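Local atomic coordinates of 11R-lipoxygenase (PDB entry 3VF1), a protein that probably catalyses the iron-dependent addition of molecular oxygen to polyunsaturated fatty acids, as lipoxygenases do, under regulation by calcium. Residues K552-R557 and V561-V566; I513-D518 and K522-I527; E249-D254 and Y586-N591; V255-Q260 and M374-L379. All coordinates share one frame; numbering follows the deposited sequence.

Contact 1 (K552-R557 and V561-V566); sequences KSFENR and VHFLTV
Phe554 turns its CG anti to the carbonyl carbon (chi1 -73°), while Phe563 has CG anti to the backbone N (chi1 -168°), and the two benzyl groups meet end to side. The leading atom is CZ of Phe554, which lies 4.0 Å from CB and 4.1 Å from CG of Phe563. The rings make an offset edge-to-face pair: the rim of Phe554 is directed at the face of Phe563, with centroids 6.0 Å apart and planes at 64°. Phenylalanine suits both positions, since each is buried among apolar neighbours, where a flat hydrocarbon ring has no polar group to satisfy; Ile531 and Val521 touch Phe554, and Phe470 meets the ring of Phe563. Nearer the start of the helix the link passes to the backbone. Val561 N gives a fairly straight hydrogen bond to Arg557 O, 2.9 Å away, and Val561 CG2 rests 3.2 Å from that same oxygen. Asn556, at the N-cap, turns OD1 onto Glu559 N, a task for which a short amide side chain is well fitted. The whole is an N-capped first helical turn with its preceding loop folded back by an aromatic pair, opening helix 557-579, which further along carries the iron ligands His575 and Asn579.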
# COMPACT_ATOMS: atom_id res chain seq x y z
N LYS A 552 20.85 -5.65 -10.60
CA LYS A 552 20.82 -6.53 -11.77
C LYS A 552 20.85 -7.98 -11.31
O LYS A 552 20.37 -8.88 -12.01
CB LYS A 552 22.02 -6.25 -12.68
CG LYS A 552 22.07 -4.84 -13.23
CD LYS A 552 23.29 -4.63 -14.13
CE LYS A 552 24.59 -4.91 -13.39
NZ LYS A 552 25.09 -6.31 -13.60
N SER A 553 21.40 -8.20 -10.12
CA SER A 553 21.46 -9.53 -9.53
C SER A 553 21.71 -9.41 -8.03
O SER A 553 22.19 -8.38 -7.56
CB SER A 553 22.57 -10.36 -10.18
OG SER A 553 23.84 -9.76 -9.97
N PHE A 554 21.39 -10.46 -7.29
CA PHE A 554 21.68 -10.51 -5.86
C PHE A 554 22.99 -11.25 -5.64
O PHE A 554 23.10 -12.44 -5.92
CB PHE A 554 20.54 -11.21 -5.11
CG PHE A 554 19.29 -10.39 -5.00
CD1 PHE A 554 19.35 -9.08 -4.56
CD2 PHE A 554 18.06 -10.92 -5.34
CE1 PHE A 554 18.20 -8.32 -4.45
CE2 PHE A 554 16.90 -10.17 -5.24
CZ PHE A 554 16.97 -8.86 -4.79
N GLU A 555 23.99 -10.54 -5.13
CA GLU A 555 25.33 -11.10 -4.96
C GLU A 555 25.58 -11.60 -3.54
O GLU A 555 26.52 -12.35 -3.29
CB GLU A 555 26.39 -10.07 -5.35
CG GLU A 555 26.27 -9.58 -6.78
CD GLU A 555 26.36 -10.71 -7.79
OE1 GLU A 555 27.35 -11.48 -7.74
OE2 GLU A 555 25.45 -10.83 -8.63
N ASN A 556 24.73 -11.18 -2.60
CA ASN A 556 24.86 -11.62 -1.21
C ASN A 556 23.51 -11.63 -0.50
O ASN A 556 22.50 -11.21 -1.06
CB ASN A 556 25.85 -10.73 -0.46
CG ASN A 556 25.49 -9.26 -0.52
OD1 ASN A 556 24.70 -8.77 0.28
ND2 ASN A 556 26.07 -8.55 -1.48
N ARG A 557 23.50 -12.12 0.74
CA ARG A 557 22.27 -12.26 1.49
C ARG A 557 21.76 -10.91 1.99
O ARG A 557 20.55 -10.70 2.10
CB ARG A 557 22.47 -13.20 2.68
CG ARG A 557 22.77 -14.64 2.29
CD ARG A 557 22.77 -15.55 3.51
NE ARG A 557 23.78 -15.16 4.48
CZ ARG A 557 23.97 -15.77 5.65
NH1 ARG A 557 23.22 -16.81 6.00
NH2 ARG A 557 24.92 -15.35 6.47
N VAL A 561 18.00 -9.39 1.67
CA VAL A 561 17.20 -9.05 2.84
C VAL A 561 16.68 -7.62 2.75
O VAL A 561 15.50 -7.36 3.00
CB VAL A 561 18.00 -9.23 4.14
CG1 VAL A 561 17.24 -8.63 5.32
CG2 VAL A 561 18.30 -10.70 4.39
N HIS A 562 17.56 -6.69 2.40
CA HIS A 562 17.18 -5.29 2.32
C HIS A 562 16.04 -5.08 1.33
O HIS A 562 15.02 -4.49 1.67
CB HIS A 562 18.37 -4.42 1.90
CG HIS A 562 18.03 -2.97 1.78
ND1 HIS A 562 17.86 -2.14 2.87
CD2 HIS A 562 17.81 -2.19 0.69
CE1 HIS A 562 17.56 -0.92 2.46
NE2 HIS A 562 17.52 -0.93 1.14
N PHE A 563 16.22 -5.58 0.11
CA PHE A 563 15.22 -5.39 -0.93
C PHE A 563 13.86 -5.95 -0.51
O PHE A 563 12.83 -5.35 -0.78
CB PHE A 563 15.67 -6.05 -2.24
CG PHE A 563 14.83 -5.66 -3.42
CD1 PHE A 563 15.16 -4.55 -4.18
CD2 PHE A 563 13.71 -6.40 -3.77
CE1 PHE A 563 14.39 -4.19 -5.28
CE2 PHE A 563 12.94 -6.05 -4.86
CZ PHE A 563 13.28 -4.94 -5.61
N LEU A 564 13.87 -7.09 0.17
CA LEU A 564 12.64 -7.73 0.61
C LEU A 564 12.02 -6.97 1.78
O LEU A 564 10.80 -6.91 1.92
CB LEU A 564 12.89 -9.18 0.99
CG LEU A 564 13.32 -10.10 -0.16
CD1 LEU A 564 13.68 -11.48 0.36
CD2 LEU A 564 12.24 -10.19 -1.22
N THR A 565 12.88 -6.40 2.63
CA THR A 565 12.41 -5.59 3.75
C THR A 565 11.63 -4.39 3.22
O THR A 565 10.58 -4.04 3.74
CB THR A 565 13.58 -5.10 4.62
OG1 THR A 565 14.23 -6.22 5.23
CG2 THR A 565 13.09 -4.15 5.70
N VAL A 566 12.16 -3.77 2.16
CA VAL A 566 11.50 -2.64 1.52
C VAL A 566 10.10 -3.02 1.06
O VAL A 566 9.14 -2.28 1.26
CB VAL A 566 12.31 -2.13 0.31
CG1 VAL A 566 11.44 -1.27 -0.60
CG2 VAL A 566 13.53 -1.36 0.77

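Contact 2 (I513-D518 and K522-I527); sequences IYYNDD and KKDNEI
The N-cap of helix 525-538 is the heart of this contact: Asp524 caps the helix with one carboxylate oxygen and receives the phenol of Tyr515 with the other. Its CG is anti to the backbone N (chi1 177°), which sets the carboxylate between the phenol and the helix start. Tyr515 OH donates to Asp524 OD2 over 2.6 Å, meeting that oxygen nearly along its C-O axis. Ring and carboxylate are nearly coplanar, 17° apart, the acid at the ring edge. OD1 faces the helix, accepting from Ile527 N at 3.0 Å, from above the carboxylate plane, and weakly from Glu526 N. His415 NE2 also bonds to OD2, which would probably stabilise the negative charge of this buried acid. With an alanine here, the hydroxyl of Tyr515 and His415 would probably lose their shared acceptor and the first helical turn its cap. Tyrosine fits because its ring lies among Val417, Val521 and Leu560 and its hydroxyl still reaches the acid. Lys522 N bonds to Asp518 O at 3.1 Å, closing the short helix 518-522. Asp524 also centres an inverse gamma turn, so the arrangement is that of a tight interhelical turn ending in an aspartate N-cap.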
# COMPACT_ATOMS: atom_id res chain seq x y z
N ILE A 513 17.57 -19.04 7.13
CA ILE A 513 17.14 -20.43 7.31
C ILE A 513 17.43 -21.24 6.05
O ILE A 513 17.76 -22.42 6.13
CB ILE A 513 15.64 -20.52 7.64
CG1 ILE A 513 15.38 -20.10 9.09
CG2 ILE A 513 15.13 -21.94 7.42
CD1 ILE A 513 13.91 -19.97 9.44
N TYR A 514 17.30 -20.60 4.89
CA TYR A 514 17.41 -21.31 3.62
C TYR A 514 18.70 -20.99 2.87
O TYR A 514 19.23 -21.84 2.16
CB TYR A 514 16.19 -20.98 2.74
CG TYR A 514 14.89 -21.34 3.40
CD1 TYR A 514 14.40 -22.64 3.35
CD2 TYR A 514 14.15 -20.40 4.11
CE1 TYR A 514 13.22 -22.99 3.96
CE2 TYR A 514 12.97 -20.74 4.72
CZ TYR A 514 12.50 -22.03 4.65
OH TYR A 514 11.32 -22.38 5.26
N TYR A 515 19.21 -19.77 3.04
CA TYR A 515 20.47 -19.37 2.42
C TYR A 515 21.59 -19.39 3.45
O TYR A 515 21.65 -18.51 4.31
CB TYR A 515 20.35 -17.98 1.81
CG TYR A 515 19.33 -17.87 0.70
CD1 TYR A 515 18.00 -17.56 0.96
CD2 TYR A 515 19.70 -18.07 -0.63
CE1 TYR A 515 17.07 -17.46 -0.05
CE2 TYR A 515 18.77 -17.97 -1.65
CZ TYR A 515 17.46 -17.67 -1.36
OH TYR A 515 16.54 -17.56 -2.37
N ASN A 516 22.46 -20.38 3.35
CA ASN A 516 23.53 -20.55 4.33
C ASN A 516 24.67 -19.56 4.12
O ASN A 516 25.43 -19.27 5.04
CB ASN A 516 24.06 -21.98 4.29
CG ASN A 516 24.37 -22.53 5.67
OD1 ASN A 516 23.82 -23.56 6.08
ND2 ASN A 516 25.23 -21.84 6.41
N ASP A 517 24.79 -19.04 2.90
CA ASP A 517 25.86 -18.11 2.58
C ASP A 517 25.55 -17.35 1.29
O ASP A 517 24.56 -17.62 0.62
CB ASP A 517 27.19 -18.85 2.45
CG ASP A 517 27.15 -19.99 1.44
OD1 ASP A 517 26.55 -19.80 0.36
OD2 ASP A 517 27.71 -21.06 1.73
N ASP A 518 26.42 -16.40 0.95
CA ASP A 518 26.20 -15.55 -0.22
C ASP A 518 26.20 -16.35 -1.51
O ASP A 518 25.55 -15.97 -2.49
CB ASP A 518 27.27 -14.45 -0.28
CG ASP A 518 27.26 -13.56 0.95
OD1 ASP A 518 26.26 -13.58 1.70
OD2 ASP A 518 28.26 -12.84 1.17
N LYS A 522 23.78 -16.46 -5.00
CA LYS A 522 24.25 -16.36 -6.38
C LYS A 522 23.70 -17.51 -7.22
O LYS A 522 23.27 -17.30 -8.36
CB LYS A 522 25.78 -16.39 -6.44
CG LYS A 522 26.47 -15.20 -5.81
CD LYS A 522 27.94 -15.16 -6.20
CE LYS A 522 28.72 -14.13 -5.40
NZ LYS A 522 28.90 -14.54 -3.97
N LYS A 523 23.72 -18.71 -6.67
CA LYS A 523 23.41 -19.92 -7.43
C LYS A 523 21.92 -20.27 -7.43
O LYS A 523 21.52 -21.30 -7.97
CB LYS A 523 24.24 -21.09 -6.91
CG LYS A 523 25.70 -21.02 -7.31
CD LYS A 523 26.55 -22.09 -6.63
CE LYS A 523 27.93 -22.18 -7.26
NZ LYS A 523 28.62 -20.85 -7.33
N ASP A 524 21.10 -19.41 -6.83
CA ASP A 524 19.65 -19.59 -6.87
C ASP A 524 19.14 -18.95 -8.16
O ASP A 524 18.77 -17.78 -8.17
CB ASP A 524 18.98 -18.94 -5.66
CG ASP A 524 17.46 -19.04 -5.71
OD1 ASP A 524 16.91 -19.32 -6.80
OD2 ASP A 524 16.82 -18.82 -4.66
N ASN A 525 19.13 -19.73 -9.23
CA ASN A 525 18.75 -19.22 -10.54
C ASN A 525 17.37 -18.57 -10.55
O ASN A 525 17.09 -17.70 -11.38
CB ASN A 525 18.80 -20.34 -11.58
CG ASN A 525 17.87 -21.49 -11.24
OD1 ASN A 525 18.09 -22.22 -10.27
ND2 ASN A 525 16.83 -21.66 -12.04
N GLU A 526 16.51 -18.98 -9.63
CA GLU A 526 15.12 -18.51 -9.62
C GLU A 526 14.96 -17.11 -9.04
O GLU A 526 14.16 -16.32 -9.54
CB GLU A 526 14.23 -19.52 -8.88
CG GLU A 526 14.02 -20.80 -9.66
CD GLU A 526 13.26 -21.86 -8.87
OE1 GLU A 526 13.05 -21.67 -7.66
OE2 GLU A 526 12.88 -22.89 -9.48
N ILE A 527 15.71 -16.79 -7.99
CA ILE A 527 15.67 -15.45 -7.42
C ILE A 527 16.37 -14.47 -8.35
O ILE A 527 16.04 -13.28 -8.39
CB ILE A 527 16.33 -15.39 -6.02
CG1 ILE A 527 15.82 -14.17 -5.24
CG2 ILE A 527 17.84 -15.35 -6.13
CD1 ILE A 527 14.36 -14.24 -4.86

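Contact 3 (E249-D254 and Y586-N591); sequences EYWRDD and YGFHPN
Trp251 presents one indole face to Phe588 and Pro590, and the aromatic part of the contact holds the shortest direct approach between the segments. Phe588 CE2 comes down over the pyrrole end of the indole, 3.2 Å from Trp251 CD1 and 3.3 Å from NE1. The planes are inclined at 51°, so this is an oblique meeting of rings rather than a stack. Trp251 reaches it with CG between the backbone N and the carbonyl carbon (chi1 76°), the crowded position, taken within a type I turn from Tyr250 to Asp253.

A CH-pi interaction covers the benzene end of the same face. Pro590 CB stands 3.9 Å from the centroid of the six-membered ring, 6° off its normal. Proline suits the place, being compact, rigid and furnished with polarised C-H groups. Arg252 CG lies on the opposite face, so Phe588 and Pro590 share one side of the indole and this aliphatic chain takes the other.

The polar part depends on water, since no direct hydrogen bond joins the segments. One water donates both to Trp251 O, at 3.1 Å, and to Asn591 OD1, at 3.0 Å. That oxygen also accepts from Trp256 NE1, while Asn591 ND2 serves Thr585 O and Gln260 OE1, so both ends of this buried amide are engaged. Asparagine, able to give and accept, is apt here.

The chemistry implies that the turn between helices 247-250 and 254-263 is joined to the 3-10 segment 589-591 of the lipoxygenase domain by shape, with hydrogen bonding between them left to one water and the Asn591 amide.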
# COMPACT_ATOMS: atom_id res chain seq x y z
N GLU A 249 -11.67 20.09 15.29
CA GLU A 249 -11.56 20.84 16.54
C GLU A 249 -10.24 21.60 16.66
O GLU A 249 -10.10 22.46 17.53
CB GLU A 249 -11.69 19.87 17.72
CG GLU A 249 -12.90 18.95 17.63
CD GLU A 249 -12.78 17.74 18.54
OE1 GLU A 249 -11.65 17.21 18.69
OE2 GLU A 249 -13.81 17.31 19.11
N TYR A 250 -9.27 21.28 15.80
CA TYR A 250 -7.92 21.83 15.94
C TYR A 250 -7.35 22.48 14.68
O TYR A 250 -6.33 23.16 14.74
CB TYR A 250 -6.96 20.72 16.38
CG TYR A 250 -7.16 20.22 17.79
CD1 TYR A 250 -6.57 20.86 18.87
CD2 TYR A 250 -7.93 19.08 18.04
CE1 TYR A 250 -6.75 20.39 20.16
CE2 TYR A 250 -8.11 18.61 19.33
CZ TYR A 250 -7.52 19.27 20.38
OH TYR A 250 -7.69 18.80 21.67
N TRP A 251 -8.00 22.28 13.53
CA TRP A 251 -7.39 22.59 12.24
C TRP A 251 -6.86 24.03 12.12
O TRP A 251 -5.92 24.27 11.37
CB TRP A 251 -8.37 22.31 11.10
CG TRP A 251 -9.44 23.34 10.95
CD1 TRP A 251 -10.60 23.43 11.67
CD2 TRP A 251 -9.46 24.43 10.02
NE1 TRP A 251 -11.34 24.51 11.24
CE2 TRP A 251 -10.66 25.14 10.23
CE3 TRP A 251 -8.58 24.86 9.03
CZ2 TRP A 251 -11.00 26.26 9.48
CZ3 TRP A 251 -8.92 25.98 8.29
CH2 TRP A 251 -10.12 26.67 8.52
N ARG A 252 -7.45 24.96 12.85
CA ARG A 252 -7.03 26.36 12.77
C ARG A 252 -5.72 26.63 13.51
O ARG A 252 -5.04 27.61 13.24
CB ARG A 252 -8.12 27.28 13.33
CG ARG A 252 -9.45 27.24 12.58
CD ARG A 252 -10.56 27.86 13.42
NE ARG A 252 -11.87 27.78 12.78
CZ ARG A 252 -12.45 28.76 12.09
NH1 ARG A 252 -11.84 29.93 11.93
NH2 ARG A 252 -13.65 28.57 11.56
N ASP A 253 -5.38 25.74 14.44
CA ASP A 253 -4.21 25.93 15.29
C ASP A 253 -2.91 25.70 14.53
O ASP A 253 -2.72 24.66 13.91
CB ASP A 253 -4.29 24.99 16.49
CG ASP A 253 -3.33 25.37 17.61
OD1 ASP A 253 -2.32 26.05 17.32
OD2 ASP A 253 -3.58 24.98 18.77
N ASP A 254 -2.01 26.69 14.59
CA ASP A 254 -0.71 26.58 13.92
C ASP A 254 0.08 25.36 14.38
O ASP A 254 0.83 24.77 13.60
CB ASP A 254 0.12 27.84 14.15
CG ASP A 254 -0.26 28.98 13.21
OD1 ASP A 254 -1.05 28.75 12.27
OD2 ASP A 254 0.24 30.11 13.41
N TYR A 586 -8.72 14.01 5.80
CA TYR A 586 -9.60 14.63 4.81
C TYR A 586 -11.06 14.66 5.25
O TYR A 586 -11.89 15.29 4.59
CB TYR A 586 -9.48 13.91 3.47
CG TYR A 586 -8.10 13.97 2.87
CD1 TYR A 586 -7.65 15.11 2.22
CD2 TYR A 586 -7.24 12.88 2.95
CE1 TYR A 586 -6.38 15.17 1.67
CE2 TYR A 586 -5.97 12.93 2.40
CZ TYR A 586 -5.55 14.08 1.77
OH TYR A 586 -4.29 14.13 1.22
N GLY A 587 -11.37 13.99 6.35
CA GLY A 587 -12.73 13.98 6.87
C GLY A 587 -13.29 15.39 6.95
O GLY A 587 -14.36 15.68 6.42
N PHE A 588 -12.54 16.26 7.63
CA PHE A 588 -12.87 17.68 7.68
C PHE A 588 -12.10 18.40 6.59
O PHE A 588 -10.90 18.66 6.72
CB PHE A 588 -12.53 18.24 9.06
CG PHE A 588 -13.01 19.65 9.28
CD1 PHE A 588 -14.36 19.92 9.42
CD2 PHE A 588 -12.11 20.70 9.34
CE1 PHE A 588 -14.81 21.21 9.62
CE2 PHE A 588 -12.55 21.99 9.53
CZ PHE A 588 -13.90 22.25 9.67
N HIS A 589 -12.79 18.73 5.50
CA HIS A 589 -12.15 19.17 4.27
C HIS A 589 -11.13 20.30 4.45
O HIS A 589 -10.05 20.26 3.86
CB HIS A 589 -13.21 19.60 3.25
CG HIS A 589 -12.67 19.77 1.86
ND1 HIS A 589 -12.80 18.79 0.89
CD2 HIS A 589 -12.00 20.79 1.28
CE1 HIS A 589 -12.24 19.21 -0.23
NE2 HIS A 589 -11.74 20.42 -0.02
N PRO A 590 -11.47 21.32 5.25
CA PRO A 590 -10.55 22.46 5.42
C PRO A 590 -9.18 22.08 5.97
O PRO A 590 -8.22 22.83 5.79
CB PRO A 590 -11.29 23.35 6.42
CG PRO A 590 -12.73 23.01 6.24
CD PRO A 590 -12.75 21.54 5.94
N ASN A 591 -9.08 20.93 6.63
CA ASN A 591 -7.80 20.49 7.18
C ASN A 591 -6.82 20.10 6.08
O ASN A 591 -5.60 20.12 6.29
CB ASN A 591 -8.00 19.32 8.15
CG ASN A 591 -6.71 18.86 8.80
OD1 ASN A 591 -6.15 19.56 9.65
ND2 ASN A 591 -6.23 17.69 8.41
O HOH W 1 -4.58 22.14 9.50

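Contact 4 (V255-Q260 and M374-L379); sequences VWFGSQ and MAKLWL
Phe257 lays one face of its ring on the aliphatic chain of Lys376, and here the packing is tight. Lys376 CB lies 3.5 Å from Phe257 CE1, and further along CD stands over the middle of the ring, 3.9 Å from the centroid and 7° off the normal, a CH-pi contact. Lys376 O is also close, 3.6 Å from Phe257 CZ. The ring gets there because CG is anti to the backbone N (chi1 -176°), which throws it outward from helix 254-263. Lysine is well chosen: its methylenes cover an aromatic face, and a bend at chi3 (-63°) lets NZ turn to Asp254 OD1, a salt bridge that satisfies the buried ammonium.

These are two helices of the lipoxygenase catalytic domain, the short 254-263 packed against the long 369-410, which further on supplies the iron ligands His392 and His397. Were an alanine to replace Phe257, the methylenes of Lys376 would probably lose the ring that lies against them, leaving a gap between the helices and the chain freer to swing away from Asp254.

Looser contact lies at the ring's rim, where Leu379 CD2 approaches near the plane at 4.1 Å from Phe257 CZ. Ile349 of strand 344-350 touches both Lys376 and Leu379. Trp256 and Ser259, partly exposed, do not touch 374-379; Trp256 NE1 bonds to Asn591 OD1, and Ser259 OG donates to Trp256 O at 2.7 Å.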
# COMPACT_ATOMS: atom_id res chain seq x y z
N VAL A 255 -0.09 24.98 15.64
CA VAL A 255 0.61 23.82 16.18
C VAL A 255 0.07 22.54 15.55
O VAL A 255 0.83 21.66 15.15
CB VAL A 255 0.49 23.74 17.71
CG1 VAL A 255 0.97 22.39 18.22
CG2 VAL A 255 1.27 24.87 18.36
N TRP A 256 -1.25 22.45 15.47
CA TRP A 256 -1.89 21.31 14.81
C TRP A 256 -1.50 21.28 13.34
O TRP A 256 -1.17 20.23 12.79
CB TRP A 256 -3.41 21.39 14.94
CG TRP A 256 -4.13 20.42 14.06
CD1 TRP A 256 -4.47 20.60 12.75
CD2 TRP A 256 -4.58 19.11 14.42
NE1 TRP A 256 -5.12 19.49 12.28
CE2 TRP A 256 -5.20 18.56 13.28
CE3 TRP A 256 -4.53 18.35 15.59
CZ2 TRP A 256 -5.76 17.28 13.27
CZ3 TRP A 256 -5.09 17.08 15.59
CH2 TRP A 256 -5.70 16.56 14.44
N PHE A 257 -1.53 22.45 12.70
CA PHE A 257 -1.20 22.58 11.29
C PHE A 257 0.18 21.99 10.99
O PHE A 257 0.33 21.15 10.11
CB PHE A 257 -1.23 24.05 10.88
CG PHE A 257 -0.98 24.28 9.41
CD1 PHE A 257 -2.03 24.21 8.51
CD2 PHE A 257 0.28 24.57 8.94
CE1 PHE A 257 -1.82 24.42 7.16
CE2 PHE A 257 0.51 24.78 7.59
CZ PHE A 257 -0.55 24.71 6.70
N GLY A 258 1.18 22.43 11.74
CA GLY A 258 2.53 21.94 11.58
C GLY A 258 2.61 20.44 11.75
O GLY A 258 3.30 19.76 10.99
N SER A 259 1.90 19.92 12.74
CA SER A 259 1.96 18.50 13.07
C SER A 259 1.34 17.63 11.97
O SER A 259 1.61 16.43 11.91
CB SER A 259 1.29 18.22 14.41
OG SER A 259 -0.13 18.28 14.31
N GLN A 260 0.53 18.23 11.11
CA GLN A 260 -0.12 17.48 10.03
C GLN A 260 0.88 17.08 8.95
O GLN A 260 0.61 16.19 8.14
CB GLN A 260 -1.26 18.29 9.41
CG GLN A 260 -2.46 18.46 10.32
CD GLN A 260 -2.98 17.13 10.84
OE1 GLN A 260 -3.78 16.46 10.18
NE2 GLN A 260 -2.53 16.74 12.03
N MET A 374 -5.87 31.74 4.79
CA MET A 374 -5.94 31.50 3.35
C MET A 374 -4.62 30.90 2.86
O MET A 374 -4.61 29.90 2.14
CB MET A 374 -6.24 32.79 2.60
CG MET A 374 -6.18 32.67 1.08
SD MET A 374 -7.50 31.64 0.39
CE MET A 374 -8.88 32.79 0.41
N ALA A 375 -3.51 31.51 3.26
CA ALA A 375 -2.20 31.06 2.83
C ALA A 375 -1.97 29.60 3.22
O ALA A 375 -1.45 28.81 2.44
CB ALA A 375 -1.11 31.94 3.43
N LYS A 376 -2.37 29.24 4.44
CA LYS A 376 -2.19 27.88 4.94
C LYS A 376 -3.02 26.88 4.14
O LYS A 376 -2.56 25.77 3.86
CB LYS A 376 -2.55 27.80 6.42
CG LYS A 376 -1.53 28.48 7.33
CD LYS A 376 -1.81 28.21 8.80
CE LYS A 376 -3.15 28.79 9.24
NZ LYS A 376 -3.39 28.57 10.70
N LEU A 377 -4.24 27.26 3.77
CA LEU A 377 -5.12 26.38 3.02
C LEU A 377 -4.52 26.02 1.67
O LEU A 377 -4.63 24.88 1.22
CB LEU A 377 -6.49 27.03 2.82
CG LEU A 377 -7.35 27.15 4.09
CD1 LEU A 377 -8.54 28.06 3.85
CD2 LEU A 377 -7.81 25.78 4.55
N TRP A 378 -3.86 26.98 1.03
CA TRP A 378 -3.25 26.76 -0.28
C TRP A 378 -2.01 25.88 -0.18
O TRP A 378 -1.68 25.16 -1.13
CB TRP A 378 -2.91 28.09 -0.95
CG TRP A 378 -4.09 28.74 -1.62
CD1 TRP A 378 -4.92 29.69 -1.09
CD2 TRP A 378 -4.58 28.47 -2.94
NE1 TRP A 378 -5.89 30.03 -2.00
CE2 TRP A 378 -5.70 29.30 -3.14
CE3 TRP A 378 -4.18 27.61 -3.96
CZ2 TRP A 378 -6.42 29.29 -4.34
CZ3 TRP A 378 -4.89 27.61 -5.15
CH2 TRP A 378 -6.00 28.44 -5.32
N LEU A 379 -1.32 25.93 0.95
CA LEU A 379 -0.16 25.08 1.18
C LEU A 379 -0.60 23.62 1.35
O LEU A 379 0.02 22.71 0.81
CB LEU A 379 0.62 25.54 2.41
CG LEU A 379 1.89 24.76 2.73
CD1 LEU A 379 2.92 24.89 1.62
CD2 LEU A 379 2.48 25.23 4.05

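Overall arrangement
The four contacts form two pairs, far apart in the catalytic domain. Contacts 1 and 2 have centres 11 Å apart and touch directly: Arg557 NH1 lies 2.9 Å from Tyr515 O, a probable hydrogen bond. Contacts 3 and 4 are closer, with centres 8 Å apart, joined by a probable hydrogen bond from Trp256 NE1 to Asn591 OD1 (2.8 Å) and by a salt bridge. Along the chain, contact 3 spans the other three, which follow in the order 4, 2, 1. Centres of contacts 2 and 3 are 51 Å apart, on opposite sides of the chain's centre. None lies at the iron, yet the long helices of contacts 1 and 4 both carry metal ligands further along.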